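Local coordinates for trans-4-hydroxy-L-proline dehydratase (Clostridioides difficile 70-100-2010, PDB 6VXC), which catalyses the radical-based dehydration of trans-4-hydroxy-L-proline to (S)-1-pyrroline-5-carboxylate, a step in the anaerobic breakdown of hydroxyproline, at residues T275-H287 with A327-Q341. Residues are numbered along the deposited sequence; the frame is centred on the assembly and turned at random.
Sequences TYHQAIQMYWFVH and AQELLECLWVKFNNQ
Trp284 meets Lys337 and Phe338 with different parts of its indole, and so illustrates how one large ring can join two helices lying side by side. CB of Lys337 sits over one face of its six-membered ring, 3.8 Å from the centroid, a CH-pi contact, while CG of Gln341 meets the ring at its edge. The indole also turns an edge toward the face of Phe338, a T-shaped pair with planes at 73° in which Trp284 CZ3 stands 3.8 Å above the plane of the Phe338 ring. His287 completes the aromatic cluster, its CE1 3.5 Å from Phe338 CE1, and its ring is steadied by a straight hydrogen bond of 2.8 Å between its ND1 and Tyr283 OH.

Leucine and isoleucine contacts lie toward the N-terminal ends of the two segments. Leu330 forks: CD2 lies over the centre of the His277 ring, whereas CD1 meets the Tyr276 ring in its plane. One turn on from Tyr276 and His277, Ile280 CD1 touches both Leu330 CB and Leu331 CD2. The axes of 276-287 and 327-339 come within 10.6 Å and lie 9° from parallel; the intervening chain, within the pyruvate formate lyase-like part of this glycyl radical enzyme, includes helix 305-318, which packs against Tyr276 and Ala327.

A single hydrogen bond joins the two segments. With CG anti to its backbone nitrogen (chi1 175°), Tyr276 extends across to give a 2.9 Å bond from OH to Ala327 O, arriving above the carbonyl plane, opposite the face used by Leu331 N. Within 327-341, Gln341 NE2 bonds to Lys337 O; the Gln341 amide also pairs with Glu92, which with Glu87 forms salt bridges to Lys337 NZ.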
ATOM      1  N   THR A 275      19.083  -2.387  23.081  1.00 16.27           N
ATOM      2  CA  THR A 275      19.981  -3.048  22.147  1.00 14.99           C
ATOM      3  C   THR A 275      19.318  -3.145  20.773  1.00 15.80           C
ATOM      4  O   THR A 275      18.103  -3.005  20.637  1.00 13.45           O
ATOM      5  CB  THR A 275      20.356  -4.449  22.638  1.00 15.85           C
ATOM      6  OG1 THR A 275      19.209  -5.297  22.542  1.00 16.33           O
ATOM      7  CG2 THR A 275      20.836  -4.414  24.123  1.00 15.60           C
ATOM      8  N   TYR A 276      20.151  -3.398  19.756  1.00 14.87           N
ATOM      9  CA  TYR A 276      19.678  -3.602  18.389  1.00 13.45           C
ATOM     10  C   TYR A 276      18.646  -4.721  18.324  1.00 13.98           C
ATOM     11  O   TYR A 276      17.614  -4.594  17.654  1.00 14.09           O
ATOM     12  CB  TYR A 276      20.893  -3.903  17.509  1.00 11.39           C
ATOM     13  CG  TYR A 276      20.707  -4.268  16.050  1.00 12.31           C
ATOM     14  CD1 TYR A 276      20.379  -5.561  15.678  1.00  9.62           C
ATOM     15  CD2 TYR A 276      20.975  -3.338  15.042  1.00 10.29           C
ATOM     16  CE1 TYR A 276      20.269  -5.907  14.361  1.00 10.44           C
ATOM     17  CE2 TYR A 276      20.874  -3.679  13.713  1.00 10.41           C
ATOM     18  CZ  TYR A 276      20.524  -4.973  13.380  1.00  9.79           C
ATOM     19  OH  TYR A 276      20.416  -5.358  12.077  1.00 12.49           O
ATOM     20  N   HIS A 277      18.933  -5.836  18.990  1.00 11.63           N
ATOM     21  CA  HIS A 277      17.979  -6.936  19.094  1.00 11.44           C
ATOM     22  C   HIS A 277      16.660  -6.452  19.703  1.00 13.21           C
ATOM     23  O   HIS A 277      15.579  -6.745  19.189  1.00 14.65           O
ATOM     24  CB  HIS A 277      18.597  -8.033  19.962  1.00 13.88           C
ATOM     25  CG  HIS A 277      17.871  -9.334  19.940  1.00 13.30           C
ATOM     26  ND1 HIS A 277      16.504  -9.433  19.820  1.00 19.51           N
ATOM     27  CD2 HIS A 277      18.323 -10.598  20.090  1.00 13.52           C
ATOM     28  CE1 HIS A 277      16.149 -10.705  19.854  1.00 15.45           C
ATOM     29  NE2 HIS A 277      17.237 -11.433  20.028  1.00 17.08           N
ATOM     30  N   GLN A 278      16.738  -5.709  20.809  1.00 13.90           N
ATOM     31  CA  GLN A 278      15.520  -5.226  21.458  1.00 15.07           C
ATOM     32  C   GLN A 278      14.778  -4.229  20.582  1.00 14.56           C
ATOM     33  O   GLN A 278      13.547  -4.178  20.629  1.00 12.15           O
ATOM     34  CB  GLN A 278      15.843  -4.589  22.811  1.00 12.35           C
ATOM     35  CG  GLN A 278      16.228  -5.613  23.848  1.00 14.01           C
ATOM     36  CD  GLN A 278      16.926  -5.019  25.049  1.00 12.50           C
ATOM     37  OE1 GLN A 278      16.904  -3.808  25.271  1.00 17.66           O
ATOM     38  NE2 GLN A 278      17.547  -5.872  25.833  1.00 12.32           N
ATOM     39  N   ALA A 279      15.511  -3.420  19.810  1.00 13.41           N
ATOM     40  CA  ALA A 279      14.872  -2.461  18.914  1.00 15.39           C
ATOM     41  C   ALA A 279      14.033  -3.170  17.859  1.00 14.06           C
ATOM     42  O   ALA A 279      12.925  -2.729  17.537  1.00 13.75           O
ATOM     43  CB  ALA A 279      15.914  -1.555  18.266  1.00 11.06           C
ATOM     44  N   ILE A 280      14.542  -4.275  17.318  1.00 14.13           N
ATOM     45  CA  ILE A 280      13.784  -5.019  16.318  1.00 14.27           C
ATOM     46  C   ILE A 280      12.568  -5.683  16.949  1.00 14.42           C
ATOM     47  O   ILE A 280      11.473  -5.673  16.376  1.00 12.99           O
ATOM     48  CB  ILE A 280      14.692  -6.031  15.591  1.00 12.09           C
ATOM     49  CG1 ILE A 280      15.720  -5.299  14.710  1.00  9.32           C
ATOM     50  CG2 ILE A 280      13.853  -7.047  14.814  1.00  9.44           C
ATOM     51  CD1 ILE A 280      16.755  -6.207  14.111  1.00 12.82           C
ATOM     52  N   GLN A 281      12.737  -6.274  18.134  1.00 15.24           N
ATOM     53  CA  GLN A 281      11.605  -6.913  18.795  1.00 12.64           C
ATOM     54  C   GLN A 281      10.551  -5.889  19.205  1.00 12.28           C
ATOM     55  O   GLN A 281       9.352  -6.160  19.097  1.00 13.25           O
ATOM     56  CB  GLN A 281      12.084  -7.718  20.009  1.00 14.52           C
ATOM     57  CG  GLN A 281      10.969  -8.450  20.784  1.00 15.23           C
ATOM     58  CD  GLN A 281      10.306  -9.573  19.984  1.00 15.28           C
ATOM     59  OE1 GLN A 281      10.884 -10.636  19.814  1.00 17.85           O
ATOM     60  NE2 GLN A 281       9.077  -9.346  19.516  1.00 16.61           N
ATOM     61  N   MET A 282      10.974  -4.708  19.659  1.00 13.07           N
ATOM     62  CA  MET A 282      10.014  -3.643  19.956  1.00 13.03           C
ATOM     63  C   MET A 282       9.212  -3.276  18.706  1.00 13.64           C
ATOM     64  O   MET A 282       7.978  -3.210  18.746  1.00 14.66           O
ATOM     65  CB  MET A 282      10.733  -2.410  20.527  1.00 11.16           C
ATOM     66  CG  MET A 282       9.892  -1.118  20.609  1.00 12.15           C
ATOM     67  SD  MET A 282       8.560  -1.160  21.854  1.00 17.08           S
ATOM     68  CE  MET A 282       9.395  -0.373  23.218  1.00 14.90           C
ATOM     69  N   TYR A 283       9.891  -3.053  17.578  1.00 12.86           N
ATOM     70  CA  TYR A 283       9.152  -2.741  16.364  1.00 11.06           C
ATOM     71  C   TYR A 283       8.144  -3.837  16.051  1.00 13.02           C
ATOM     72  O   TYR A 283       6.983  -3.547  15.739  1.00 14.06           O
ATOM     73  CB  TYR A 283      10.064  -2.527  15.148  1.00 11.93           C
ATOM     74  CG  TYR A 283       9.152  -2.505  13.943  1.00 12.46           C
ATOM     75  CD1 TYR A 283       8.413  -1.370  13.637  1.00 10.93           C
ATOM     76  CD2 TYR A 283       8.893  -3.664  13.228  1.00 12.91           C
ATOM     77  CE1 TYR A 283       7.515  -1.369  12.602  1.00 10.47           C
ATOM     78  CE2 TYR A 283       7.982  -3.671  12.190  1.00 10.65           C
ATOM     79  CZ  TYR A 283       7.293  -2.523  11.895  1.00  9.67           C
ATOM     80  OH  TYR A 283       6.396  -2.525  10.875  1.00 13.26           O
ATOM     81  N   TRP A 284       8.567  -5.109  16.125  1.00 12.53           N
ATOM     82  CA  TRP A 284       7.683  -6.184  15.689  1.00 11.77           C
ATOM     83  C   TRP A 284       6.471  -6.333  16.604  1.00 12.57           C
ATOM     84  O   TRP A 284       5.373  -6.645  16.130  1.00 14.49           O
ATOM     85  CB  TRP A 284       8.436  -7.516  15.572  1.00 10.73           C
ATOM     86  CG  TRP A 284       7.537  -8.519  14.911  1.00 11.89           C
ATOM     87  CD1 TRP A 284       7.015  -9.649  15.463  1.00 11.83           C
ATOM     88  CD2 TRP A 284       6.992  -8.431  13.584  1.00 12.17           C
ATOM     89  NE1 TRP A 284       6.197 -10.281  14.563  1.00 14.32           N
ATOM     90  CE2 TRP A 284       6.169  -9.558  13.397  1.00 12.18           C
ATOM     91  CE3 TRP A 284       7.136  -7.519  12.534  1.00  9.74           C
ATOM     92  CZ2 TRP A 284       5.476  -9.790  12.211  1.00  9.35           C
ATOM     93  CZ3 TRP A 284       6.453  -7.755  11.345  1.00 10.16           C
ATOM     94  CH2 TRP A 284       5.632  -8.882  11.199  1.00 10.65           C
ATOM     95  N   PHE A 285       6.649  -6.139  17.917  1.00 15.26           N
ATOM     96  CA  PHE A 285       5.506  -6.155  18.830  1.00 13.33           C
ATOM     97  C   PHE A 285       4.516  -5.047  18.483  1.00 13.15           C
ATOM     98  O   PHE A 285       3.297  -5.266  18.462  1.00 15.00           O
ATOM     99  CB  PHE A 285       5.981  -6.008  20.279  1.00 11.14           C
ATOM    100  CG  PHE A 285       6.413  -7.304  20.929  1.00 14.72           C
ATOM    101  CD1 PHE A 285       5.851  -8.521  20.548  1.00 13.61           C
ATOM    102  CD2 PHE A 285       7.361  -7.297  21.950  1.00 12.12           C
ATOM    103  CE1 PHE A 285       6.244  -9.716  21.157  1.00 15.68           C
ATOM    104  CE2 PHE A 285       7.762  -8.491  22.572  1.00 13.50           C
ATOM    105  CZ  PHE A 285       7.202  -9.702  22.178  1.00 13.19           C
ATOM    106  N   VAL A 286       5.024  -3.842  18.237  1.00 13.87           N
ATOM    107  CA  VAL A 286       4.168  -2.736  17.819  1.00 12.63           C
ATOM    108  C   VAL A 286       3.454  -3.092  16.517  1.00 12.06           C
ATOM    109  O   VAL A 286       2.265  -2.817  16.352  1.00 14.07           O
ATOM    110  CB  VAL A 286       4.986  -1.436  17.678  1.00 11.06           C
ATOM    111  CG1 VAL A 286       4.129  -0.325  17.081  1.00 10.91           C
ATOM    112  CG2 VAL A 286       5.594  -1.001  19.008  1.00 11.74           C
ATOM    113  N   HIS A 287       4.170  -3.712  15.580  1.00 11.93           N
ATOM    114  CA  HIS A 287       3.560  -4.148  14.325  1.00 13.12           C
ATOM    115  C   HIS A 287       2.405  -5.121  14.574  1.00 13.29           C
ATOM    116  O   HIS A 287       1.290  -4.915  14.086  1.00 13.94           O
ATOM    117  CB  HIS A 287       4.638  -4.788  13.437  1.00 11.40           C
ATOM    118  CG  HIS A 287       4.156  -5.234  12.095  1.00 11.13           C
ATOM    119  ND1 HIS A 287       4.574  -4.647  10.921  1.00  9.14           N
ATOM    120  CD2 HIS A 287       3.338  -6.252  11.731  1.00 11.08           C
ATOM    121  CE1 HIS A 287       4.002  -5.253   9.897  1.00  9.71           C
ATOM    122  NE2 HIS A 287       3.255  -6.238  10.358  1.00 10.12           N
ATOM    123  N   ALA A 327      23.668  -9.073  13.375  1.00 15.89           N
ATOM    124  CA  ALA A 327      22.767  -8.021  12.897  1.00 12.05           C
ATOM    125  C   ALA A 327      22.038  -8.441  11.630  1.00 13.59           C
ATOM    126  O   ALA A 327      20.845  -8.156  11.472  1.00 13.34           O
ATOM    127  CB  ALA A 327      23.529  -6.723  12.663  1.00 11.00           C
ATOM    128  N   GLN A 328      22.740  -9.101  10.701  1.00 14.52           N
ATOM    129  CA  GLN A 328      22.077  -9.604   9.508  1.00 13.19           C
ATOM    130  C   GLN A 328      21.127 -10.738   9.847  1.00 15.67           C
ATOM    131  O   GLN A 328      20.018 -10.804   9.304  1.00 15.87           O
ATOM    132  CB  GLN A 328      23.103 -10.075   8.480  1.00 15.52           C
ATOM    133  CG  GLN A 328      22.451 -10.646   7.241  1.00 13.87           C
ATOM    134  CD  GLN A 328      23.437 -10.864   6.091  1.00 17.43           C
ATOM    135  OE1 GLN A 328      24.605 -10.453   6.158  1.00 16.68           O
ATOM    136  NE2 GLN A 328      22.963 -11.492   5.024  1.00 14.34           N
ATOM    137  N   GLU A 329      21.546 -11.633  10.751  1.00 14.79           N
ATOM    138  CA  GLU A 329      20.707 -12.759  11.142  1.00 13.21           C
ATOM    139  C   GLU A 329      19.388 -12.268  11.742  1.00 14.49           C
ATOM    140  O   GLU A 329      18.319 -12.816  11.452  1.00 15.01           O
ATOM    141  CB  GLU A 329      21.458 -13.664  12.127  1.00 15.94           C
ATOM    142  CG  GLU A 329      20.642 -14.875  12.608  1.00 17.04           C
ATOM    143  CD  GLU A 329      21.397 -15.772  13.599  1.00 17.38           C
ATOM    144  OE1 GLU A 329      21.153 -16.988  13.611  1.00 18.58           O
ATOM    145  OE2 GLU A 329      22.202 -15.255  14.386  1.00 16.98           O
ATOM    146  N   LEU A 330      19.450 -11.235  12.578  1.00 14.12           N
ATOM    147  CA  LEU A 330      18.235 -10.707  13.190  1.00 14.60           C
ATOM    148  C   LEU A 330      17.307 -10.105  12.138  1.00 12.48           C
ATOM    149  O   LEU A 330      16.089 -10.258  12.223  1.00 15.07           O
ATOM    150  CB  LEU A 330      18.585  -9.684  14.271  1.00 12.13           C
ATOM    151  CG  LEU A 330      19.138 -10.312  15.549  1.00 13.48           C
ATOM    152  CD1 LEU A 330      19.828  -9.289  16.436  1.00 14.25           C
ATOM    153  CD2 LEU A 330      18.024 -11.014  16.309  1.00 13.65           C
ATOM    154  N   LEU A 331      17.868  -9.426  11.136  1.00 12.60           N
ATOM    155  CA  LEU A 331      17.042  -8.863  10.074  1.00 12.36           C
ATOM    156  C   LEU A 331      16.463  -9.940   9.169  1.00 12.84           C
ATOM    157  O   LEU A 331      15.344  -9.789   8.678  1.00 13.62           O
ATOM    158  CB  LEU A 331      17.843  -7.854   9.251  1.00 13.92           C
ATOM    159  CG  LEU A 331      18.038  -6.524   9.971  1.00 12.65           C
ATOM    160  CD1 LEU A 331      18.938  -5.605   9.196  1.00 10.42           C
ATOM    161  CD2 LEU A 331      16.675  -5.866  10.229  1.00 12.60           C
ATOM    162  N   GLU A 332      17.202 -11.024   8.924  1.00 15.28           N
ATOM    163  CA  GLU A 332      16.617 -12.134   8.179  1.00 13.13           C
ATOM    164  C   GLU A 332      15.457 -12.737   8.948  1.00 12.69           C
ATOM    165  O   GLU A 332      14.436 -13.103   8.359  1.00 15.38           O
ATOM    166  CB  GLU A 332      17.684 -13.191   7.851  1.00 11.92           C
ATOM    167  CG  GLU A 332      18.625 -12.715   6.733  1.00 12.62           C
ATOM    168  CD  GLU A 332      19.711 -13.713   6.292  1.00 15.73           C
ATOM    169  OE1 GLU A 332      19.722 -14.883   6.746  1.00 17.28           O
ATOM    170  OE2 GLU A 332      20.560 -13.295   5.470  1.00 16.02           O
ATOM    171  N   CYS A 333      15.579 -12.809  10.271  1.00 13.65           N
ATOM    172  CA  CYS A 333      14.446 -13.227  11.089  1.00 12.60           C
ATOM    173  C   CYS A 333      13.267 -12.281  10.915  1.00 11.52           C
ATOM    174  O   CYS A 333      12.132 -12.726  10.726  1.00 13.60           O
ATOM    175  CB  CYS A 333      14.856 -13.314  12.565  1.00 12.38           C
ATOM    176  SG  CYS A 333      15.943 -14.688  13.009  1.00 17.88           S
ATOM    177  N   LEU A 334      13.520 -10.971  10.992  1.00 13.84           N
ATOM    178  CA  LEU A 334      12.479  -9.968  10.776  1.00 12.26           C
ATOM    179  C   LEU A 334      11.797 -10.141   9.421  1.00 11.76           C
ATOM    180  O   LEU A 334      10.565 -10.096   9.324  1.00 12.33           O
ATOM    181  CB  LEU A 334      13.072  -8.564  10.893  1.00 12.23           C
ATOM    182  CG  LEU A 334      12.017  -7.453  10.762  1.00 10.63           C
ATOM    183  CD1 LEU A 334      10.898  -7.644  11.796  1.00  9.00           C
ATOM    184  CD2 LEU A 334      12.638  -6.079  10.895  1.00 10.38           C
ATOM    185  N   TRP A 335      12.592 -10.315   8.359  1.00 10.57           N
ATOM    186  CA  TRP A 335      12.034 -10.499   7.022  1.00 11.63           C
ATOM    187  C   TRP A 335      11.043 -11.653   7.000  1.00 12.87           C
ATOM    188  O   TRP A 335       9.936 -11.533   6.455  1.00 11.29           O
ATOM    189  CB  TRP A 335      13.164 -10.738   6.010  1.00  9.65           C
ATOM    190  CG  TRP A 335      13.440  -9.553   5.112  1.00  9.13           C
ATOM    191  CD1 TRP A 335      13.431  -9.543   3.762  1.00  7.98           C
ATOM    192  CD2 TRP A 335      13.726  -8.207   5.518  1.00  7.95           C
ATOM    193  NE1 TRP A 335      13.699  -8.285   3.288  1.00  7.64           N
ATOM    194  CE2 TRP A 335      13.888  -7.445   4.345  1.00  8.92           C
ATOM    195  CE3 TRP A 335      13.883  -7.579   6.756  1.00  8.85           C
ATOM    196  CZ2 TRP A 335      14.195  -6.089   4.369  1.00 10.44           C
ATOM    197  CZ3 TRP A 335      14.178  -6.219   6.783  1.00 10.73           C
ATOM    198  CH2 TRP A 335      14.336  -5.493   5.599  1.00  8.14           C
ATOM    199  N   VAL A 336      11.420 -12.779   7.613  1.00 11.49           N
ATOM    200  CA  VAL A 336      10.525 -13.926   7.654  1.00 11.43           C
ATOM    201  C   VAL A 336       9.246 -13.582   8.412  1.00 12.05           C
ATOM    202  O   VAL A 336       8.155 -14.017   8.032  1.00 13.27           O
ATOM    203  CB  VAL A 336      11.240 -15.144   8.275  1.00 12.77           C
ATOM    204  CG1 VAL A 336      10.237 -16.245   8.556  1.00 10.78           C
ATOM    205  CG2 VAL A 336      12.383 -15.635   7.369  1.00  9.79           C
ATOM    206  N   LYS A 337       9.353 -12.804   9.497  1.00 14.22           N
ATOM    207  CA  LYS A 337       8.151 -12.446  10.257  1.00 12.14           C
ATOM    208  C   LYS A 337       7.151 -11.686   9.391  1.00 14.21           C
ATOM    209  O   LYS A 337       5.949 -11.975   9.419  1.00 14.64           O
ATOM    210  CB  LYS A 337       8.496 -11.634  11.502  1.00 10.00           C
ATOM    211  CG  LYS A 337       9.381 -12.340  12.515  1.00 14.59           C
ATOM    212  CD  LYS A 337       8.786 -13.685  12.994  1.00 18.90           C
ATOM    213  CE  LYS A 337       7.405 -13.585  13.589  1.00 16.88           C
ATOM    214  NZ  LYS A 337       6.854 -14.910  14.060  1.00 15.87           N
ATOM    215  N   PHE A 338       7.628 -10.703   8.622  1.00 12.17           N
ATOM    216  CA  PHE A 338       6.755 -10.036   7.657  1.00 12.38           C
ATOM    217  C   PHE A 338       6.102 -11.055   6.722  1.00 13.07           C
ATOM    218  O   PHE A 338       4.892 -11.011   6.476  1.00 14.63           O
ATOM    219  CB  PHE A 338       7.544  -9.021   6.828  1.00  9.83           C
ATOM    220  CG  PHE A 338       7.834  -7.717   7.519  1.00  9.76           C
ATOM    221  CD1 PHE A 338       6.853  -6.753   7.669  1.00  9.36           C
ATOM    222  CD2 PHE A 338       9.132  -7.422   7.949  1.00  9.26           C
ATOM    223  CE1 PHE A 338       7.140  -5.539   8.263  1.00  9.31           C
ATOM    224  CE2 PHE A 338       9.424  -6.222   8.547  1.00  9.60           C
ATOM    225  CZ  PHE A 338       8.433  -5.273   8.706  1.00 10.18           C
ATOM    226  N   ASN A 339       6.901 -11.981   6.181  1.00 11.90           N
ATOM    227  CA  ASN A 339       6.396 -12.942   5.210  1.00 12.94           C
ATOM    228  C   ASN A 339       5.414 -13.935   5.814  1.00 11.95           C
ATOM    229  O   ASN A 339       4.698 -14.601   5.059  1.00 14.57           O
ATOM    230  CB  ASN A 339       7.550 -13.711   4.547  1.00 11.11           C
ATOM    231  CG  ASN A 339       7.121 -14.395   3.252  1.00 13.26           C
ATOM    232  OD1 ASN A 339       6.794 -13.732   2.267  1.00 14.98           O
ATOM    233  ND2 ASN A 339       7.154 -15.718   3.239  1.00 13.04           N
ATOM    234  N   ASN A 340       5.373 -14.055   7.142  1.00 11.92           N
ATOM    235  CA  ASN A 340       4.389 -14.887   7.821  1.00 14.15           C
ATOM    236  C   ASN A 340       3.017 -14.224   7.984  1.00 13.71           C
ATOM    237  O   ASN A 340       2.088 -14.918   8.406  1.00 14.47           O
ATOM    238  CB  ASN A 340       4.901 -15.287   9.223  1.00 12.12           C
ATOM    239  CG  ASN A 340       5.973 -16.372   9.178  1.00 14.69           C
ATOM    240  OD1 ASN A 340       6.265 -16.926   8.128  1.00 16.24           O
ATOM    241  ND2 ASN A 340       6.541 -16.688  10.332  1.00 16.13           N
ATOM    242  N   GLN A 341       2.857 -12.936   7.651  1.00 13.99           N
ATOM    243  CA  GLN A 341       1.598 -12.200   7.855  1.00 13.51           C
ATOM    244  C   GLN A 341       0.961 -11.805   6.525  1.00 12.23           C
ATOM    245  O   GLN A 341       1.286 -10.741   5.967  1.00 15.19           O
ATOM    246  CB  GLN A 341       1.816 -10.941   8.709  1.00 13.00           C
ATOM    247  CG  GLN A 341       2.855 -11.078   9.834  1.00 12.04           C
ATOM    248  CD  GLN A 341       2.573 -12.236  10.768  1.00 13.81           C
ATOM    249  OE1 GLN A 341       1.434 -12.468  11.179  1.00 16.16           O
ATOM    250  NE2 GLN A 341       3.624 -12.963  11.123  1.00 15.12           N
TER